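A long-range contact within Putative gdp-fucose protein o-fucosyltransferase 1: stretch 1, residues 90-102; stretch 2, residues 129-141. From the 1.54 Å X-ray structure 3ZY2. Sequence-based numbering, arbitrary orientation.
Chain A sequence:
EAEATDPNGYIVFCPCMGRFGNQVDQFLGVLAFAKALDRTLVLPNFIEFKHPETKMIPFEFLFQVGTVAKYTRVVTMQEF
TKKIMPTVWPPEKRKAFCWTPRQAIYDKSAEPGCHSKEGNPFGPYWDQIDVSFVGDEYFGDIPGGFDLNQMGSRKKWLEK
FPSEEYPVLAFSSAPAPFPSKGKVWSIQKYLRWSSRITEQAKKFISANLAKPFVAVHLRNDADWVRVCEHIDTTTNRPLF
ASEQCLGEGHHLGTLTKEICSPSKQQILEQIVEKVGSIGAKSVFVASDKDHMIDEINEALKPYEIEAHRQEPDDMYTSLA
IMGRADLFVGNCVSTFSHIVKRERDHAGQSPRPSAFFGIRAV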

# COMPACT_ATOMS: atom_id res chain seq x y z
N PRO A 90 -14.15 -16.69 14.96
CA PRO A 90 -13.17 -17.38 15.81
C PRO A 90 -11.76 -17.32 15.19
O PRO A 90 -11.64 -17.04 13.99
N PRO A 91 -10.71 -17.56 16.01
CA PRO A 91 -9.34 -17.43 15.49
C PRO A 91 -9.09 -18.00 14.09
O PRO A 91 -8.42 -17.35 13.28
N GLU A 92 -9.66 -19.17 13.79
CA GLU A 92 -9.43 -19.84 12.49
C GLU A 92 -9.87 -19.06 11.25
O GLU A 92 -9.35 -19.29 10.16
N LYS A 93 -10.83 -18.14 11.38
CA LYS A 93 -11.29 -17.43 10.19
C LYS A 93 -10.90 -15.96 10.21
O LYS A 93 -11.48 -15.14 9.48
N ARG A 94 -9.92 -15.64 11.04
CA ARG A 94 -9.42 -14.27 11.15
C ARG A 94 -8.41 -13.98 10.05
O ARG A 94 -7.21 -14.21 10.20
N LYS A 95 -8.95 -13.49 8.93
CA LYS A 95 -8.15 -13.09 7.77
C LYS A 95 -7.90 -11.58 7.75
O LYS A 95 -8.77 -10.78 8.13
N ALA A 96 -6.69 -11.21 7.35
CA ALA A 96 -6.34 -9.80 7.17
C ALA A 96 -6.66 -9.40 5.75
O ALA A 96 -6.42 -10.15 4.80
N PHE A 97 -7.21 -8.20 5.60
CA PHE A 97 -7.58 -7.65 4.31
C PHE A 97 -6.64 -6.53 3.95
O PHE A 97 -6.40 -5.63 4.76
N CYS A 98 -6.11 -6.58 2.73
CA CYS A 98 -5.28 -5.50 2.23
C CYS A 98 -5.40 -5.37 0.70
O CYS A 98 -6.02 -6.20 0.05
N TRP A 99 -4.83 -4.30 0.16
CA TRP A 99 -4.99 -3.98 -1.27
C TRP A 99 -4.43 -5.08 -2.16
O TRP A 99 -5.10 -5.58 -3.08
N THR A 100 -3.20 -5.48 -1.86
CA THR A 100 -2.43 -6.39 -2.68
C THR A 100 -1.28 -6.94 -1.84
O THR A 100 -0.95 -6.34 -0.80
N PRO A 101 -0.66 -8.07 -2.26
CA PRO A 101 0.52 -8.51 -1.52
C PRO A 101 1.58 -7.42 -1.47
O PRO A 101 1.76 -6.66 -2.44
N ARG A 102 2.26 -7.32 -0.34
CA ARG A 102 3.34 -6.36 -0.18
C ARG A 102 4.57 -7.09 0.37
O ARG A 102 4.45 -8.16 0.99
N ILE A 129 -6.70 -6.44 21.48
CA ILE A 129 -7.94 -7.20 21.38
C ILE A 129 -7.68 -8.68 21.12
O ILE A 129 -8.58 -9.41 20.70
N ASP A 130 -6.44 -9.12 21.37
CA ASP A 130 -6.07 -10.54 21.30
C ASP A 130 -6.37 -11.17 19.95
O ASP A 130 -6.81 -12.33 19.87
N VAL A 131 -6.12 -10.41 18.88
CA VAL A 131 -6.36 -10.86 17.50
C VAL A 131 -5.03 -11.16 16.80
O VAL A 131 -4.11 -10.34 16.84
N SER A 132 -4.94 -12.35 16.22
CA SER A 132 -3.87 -12.70 15.29
C SER A 132 -4.52 -13.17 14.00
O SER A 132 -5.66 -13.65 14.01
N PHE A 133 -3.82 -13.00 12.88
CA PHE A 133 -4.38 -13.34 11.59
C PHE A 133 -3.78 -14.63 11.05
O PHE A 133 -2.60 -14.91 11.28
N VAL A 134 -4.58 -15.39 10.32
CA VAL A 134 -4.16 -16.72 9.84
C VAL A 134 -4.10 -16.86 8.31
O VAL A 134 -3.82 -17.94 7.78
N GLY A 135 -4.36 -15.76 7.62
CA GLY A 135 -4.40 -15.74 6.15
C GLY A 135 -4.75 -14.36 5.65
O GLY A 135 -5.11 -13.48 6.44
N ASP A 136 -4.67 -14.17 4.33
CA ASP A 136 -4.88 -12.88 3.70
C ASP A 136 -5.96 -12.90 2.64
O ASP A 136 -6.18 -13.93 1.98
N GLU A 137 -6.68 -11.78 2.53
CA GLU A 137 -7.62 -11.52 1.43
C GLU A 137 -7.28 -10.18 0.78
O GLU A 137 -6.98 -9.21 1.48
N TYR A 138 -7.30 -10.13 -0.55
CA TYR A 138 -6.94 -8.93 -1.31
C TYR A 138 -8.16 -8.34 -2.00
O TYR A 138 -9.06 -9.08 -2.40
N PHE A 139 -8.20 -7.01 -2.10
CA PHE A 139 -9.35 -6.33 -2.71
C PHE A 139 -8.96 -5.31 -3.79
O PHE A 139 -9.83 -4.66 -4.37
N GLY A 140 -7.66 -5.20 -4.05
CA GLY A 140 -7.14 -4.30 -5.08
C GLY A 140 -7.65 -4.56 -6.49
O GLY A 140 -7.63 -3.67 -7.33
N ASP A 141 -8.10 -5.79 -6.75
CA ASP A 141 -8.60 -6.17 -8.07
C ASP A 141 -10.08 -5.81 -8.27
O ASP A 141 -10.61 -5.93 -9.38

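The most unusual feature of this contact is the way it ends: beyond the paired strands, Trp99, Phe139 and Gly140 interlock through backbone carbons laid on aromatic faces. Trp99 CA sits over the Phe139 ring, 4.1 Å from its centroid and 13° off the normal, while Gly140 CA sits over the five-membered ring of Trp99, 3.6 Å from that centroid. The two aromatics also meet directly, Trp99 CE3 to Phe139 CE1 at 3.5 Å, with the edge of Phe139 toward the face of the Trp99 six-membered ring and the planes at 62°. Trp99 (chi1 t) has its CA-to-CB bond pointing away, yet its indole still reaches stretch 2; Phe139 (chi1 p) starts sideways and its end comes nearer. Gly140 N donates to Trp99 O at 2.8 Å. Separately, an ideal CB on Gly140 would lie 2.4 Å from Trp99 O, a clash.

The scaffold is a parallel strand pair. Ala96 N donates to Gly135 O (2.9 Å), Glu137 N to Ala96 O (2.8 Å) and Cys98 N to Glu137 O (3.0 Å). Along each extended strand, successive side chains alternate between two faces.

On the face that carries Phe97 and Glu137, the Phe97 ring (chi1 m) receives Glu137 CB 3.7 Å from its centroid, 14° off the normal. Glu137, m at both chi1 and chi2, turns its carboxylate toward Lys95, whose aliphatic chain it meets at 3.5 Å (Lys95 CD to Glu137 OE2). The charged ends stay farther apart, Lys95 NZ to Glu137 OE2 at 4.5 Å, beyond a salt bridge; both atoms are hydrogen-bonded elsewhere in the structure.

The opposite face carries Ala96, Cys98, Asp136 and Tyr138. Ala96 CB approaches Asp136 OD1 at 3.4 Å and also lies over the Phe133 ring (chi1 m), 4.0 Å from the centroid and 20° off the normal. Cys98 (chi1 p), covalently bonded to a group elsewhere in the structure, places SG 3.6 Å from Tyr138 CD1. At 78° off the normal, the sulfur lies at the ring edge, leaving a face of Tyr138 (chi1 m) for Pro101, whose CD is 3.7 Å from the ring centroid.

At the other end, Val134 (chi1 m) packs against backbone: its CG2 is 3.3 Å from Glu92 O, and its N donates to Arg94 O at 2.9 Å. Arg94 has its CA-to-CB bond sideways and an extended side chain (chi1 m, then t, t), with CB 3.5 Å from Ser132 O. Its NH1 is 3.7 Å from Asp130 O, and water 3 bridges the two, accepting from Arg94 NH1 at 2.8 Å and donating to Asp130 O at 2.9 Å. Water 2 accepts from both Arg94 NH1 and Ser132 N, each at 2.9 Å. Water 1 lies between two carbonyls, 2.8 Å from Pro91 O and 2.6 Å from Ser132 O. Water thus links the stretches around Pro91, Arg94, Asp130 and Ser132.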

# COMPACT_ATOMS: atom_id res chain seq x y z
CB PRO A 90 -13.70 -18.81 15.84
CG PRO A 90 -14.49 -18.95 14.58
CD PRO A 90 -15.11 -17.62 14.34
CB PRO A 91 -8.51 -18.17 16.55
CG PRO A 91 -9.27 -17.91 17.85
CD PRO A 91 -10.72 -17.64 17.48
CB GLU A 92 -10.02 -21.27 12.50
CG GLU A 92 -10.25 -21.94 11.12
CD GLU A 92 -11.64 -21.64 10.52
OE1 GLU A 92 -12.62 -21.53 11.28
OE2 GLU A 92 -11.72 -21.53 9.27
CB LYS A 93 -12.79 -17.64 9.92
CG LYS A 93 -13.75 -16.97 10.89
CD LYS A 93 -15.22 -17.32 10.58
CE LYS A 93 -15.49 -18.83 10.67
NZ LYS A 93 -16.92 -19.18 10.95
CB ARG A 94 -8.87 -14.00 12.55
CG ARG A 94 -9.97 -14.16 13.61
CD ARG A 94 -9.57 -13.83 15.01
NE ARG A 94 -10.70 -14.11 15.90
CZ ARG A 94 -10.66 -14.06 17.22
NH1 ARG A 94 -9.54 -13.75 17.86
NH2 ARG A 94 -11.76 -14.33 17.92
CB LYS A 95 -8.84 -13.56 6.48
CG LYS A 95 -8.97 -15.10 6.34
CD LYS A 95 -8.98 -15.49 4.87
CE LYS A 95 -8.69 -16.98 4.64
NZ LYS A 95 -9.81 -17.84 5.09
CB ALA A 96 -4.87 -9.59 7.45
CB PHE A 97 -9.03 -7.15 4.31
CG PHE A 97 -10.05 -8.24 4.23
CD1 PHE A 97 -10.17 -9.17 5.27
CD2 PHE A 97 -10.86 -8.38 3.10
CE1 PHE A 97 -11.11 -10.19 5.20
CE2 PHE A 97 -11.82 -9.40 3.04
CZ PHE A 97 -11.93 -10.31 4.09
CB CYS A 98 -3.83 -5.69 2.67
SG CYS A 98 -3.07 -7.12 1.93
CB TRP A 99 -4.30 -2.65 -1.59
CG TRP A 99 -4.82 -2.00 -2.85
CD1 TRP A 99 -4.48 -2.32 -4.14
CD2 TRP A 99 -5.77 -0.94 -2.93
NE1 TRP A 99 -5.18 -1.51 -5.02
CE2 TRP A 99 -5.97 -0.66 -4.30
CE3 TRP A 99 -6.47 -0.19 -1.97
CZ2 TRP A 99 -6.86 0.33 -4.74
CZ3 TRP A 99 -7.35 0.81 -2.41
CH2 TRP A 99 -7.53 1.06 -3.78
CB THR A 100 -1.88 -5.65 -3.92
OG1 THR A 100 -1.36 -6.59 -4.86
CG2 THR A 100 -0.80 -4.63 -3.52
CB PRO A 101 1.01 -9.71 -2.32
CG PRO A 101 -0.23 -10.27 -2.92
CD PRO A 101 -1.08 -9.08 -3.26
CB ARG A 102 2.93 -5.18 0.72
CG ARG A 102 3.04 -5.44 2.22
CD ARG A 102 2.44 -4.31 3.06
NE ARG A 102 0.99 -4.21 2.91
CZ ARG A 102 0.20 -3.36 3.56
NH1 ARG A 102 0.70 -2.50 4.44
NH2 ARG A 102 -1.11 -3.36 3.33
CB ILE A 129 -8.94 -6.55 20.37
CG1 ILE A 129 -8.36 -6.46 18.96
CG2 ILE A 129 -9.42 -5.20 20.90
CD1 ILE A 129 -9.41 -6.18 17.87
CB ASP A 130 -6.75 -11.32 22.45
CG ASP A 130 -6.30 -10.85 23.83
OD1 ASP A 130 -5.08 -10.70 24.06
OD2 ASP A 130 -7.18 -10.63 24.71
CB VAL A 131 -7.19 -9.81 16.67
CG1 VAL A 131 -7.15 -10.11 15.16
CG2 VAL A 131 -8.64 -9.78 17.16
CB SER A 132 -2.94 -13.77 15.87
OG SER A 132 -2.21 -13.23 16.97
CB PHE A 133 -4.18 -12.19 10.59
CG PHE A 133 -4.89 -10.93 10.99
CD1 PHE A 133 -6.27 -10.82 10.86
CD2 PHE A 133 -4.18 -9.86 11.53
CE1 PHE A 133 -6.93 -9.65 11.24
CE2 PHE A 133 -4.82 -8.70 11.91
CZ PHE A 133 -6.20 -8.59 11.76
CB VAL A 134 -5.06 -17.83 10.41
CG1 VAL A 134 -5.11 -17.76 11.94
CG2 VAL A 134 -6.46 -17.75 9.80
CB ASP A 136 -3.55 -12.34 3.15
CG ASP A 136 -2.59 -11.89 4.25
OD1 ASP A 136 -3.03 -11.54 5.37
OD2 ASP A 136 -1.37 -11.86 3.99
CB GLU A 137 -9.08 -11.52 1.90
CG GLU A 137 -9.60 -12.88 2.39
CD GLU A 137 -10.00 -13.85 1.27
OE1 GLU A 137 -10.21 -13.42 0.11
OE2 GLU A 137 -10.13 -15.07 1.57
CB TYR A 138 -5.85 -9.27 -2.33
CG TYR A 138 -4.70 -10.00 -1.69
CD1 TYR A 138 -3.85 -9.36 -0.80
CD2 TYR A 138 -4.47 -11.34 -1.97
CE1 TYR A 138 -2.81 -10.05 -0.18
CE2 TYR A 138 -3.43 -12.03 -1.38
CZ TYR A 138 -2.60 -11.38 -0.48
OH TYR A 138 -1.58 -12.09 0.10
CB PHE A 139 -10.25 -5.68 -1.64
CG PHE A 139 -9.54 -4.66 -0.79
CD1 PHE A 139 -9.36 -3.35 -1.25
CD2 PHE A 139 -9.06 -4.99 0.47
CE1 PHE A 139 -8.70 -2.40 -0.46
CE2 PHE A 139 -8.39 -4.05 1.27
CZ PHE A 139 -8.22 -2.75 0.80
CB ASP A 141 -8.36 -7.66 -8.34
CG ASP A 141 -8.86 -8.55 -7.22
OD1 ASP A 141 -10.09 -8.57 -6.96
OD2 ASP A 141 -8.02 -9.24 -6.60
O HOH W 1 -6.44 -16.07 14.74
O HOH W 2 -6.81 -14.34 17.09
O HOH W 3 -9.39 -13.46 20.66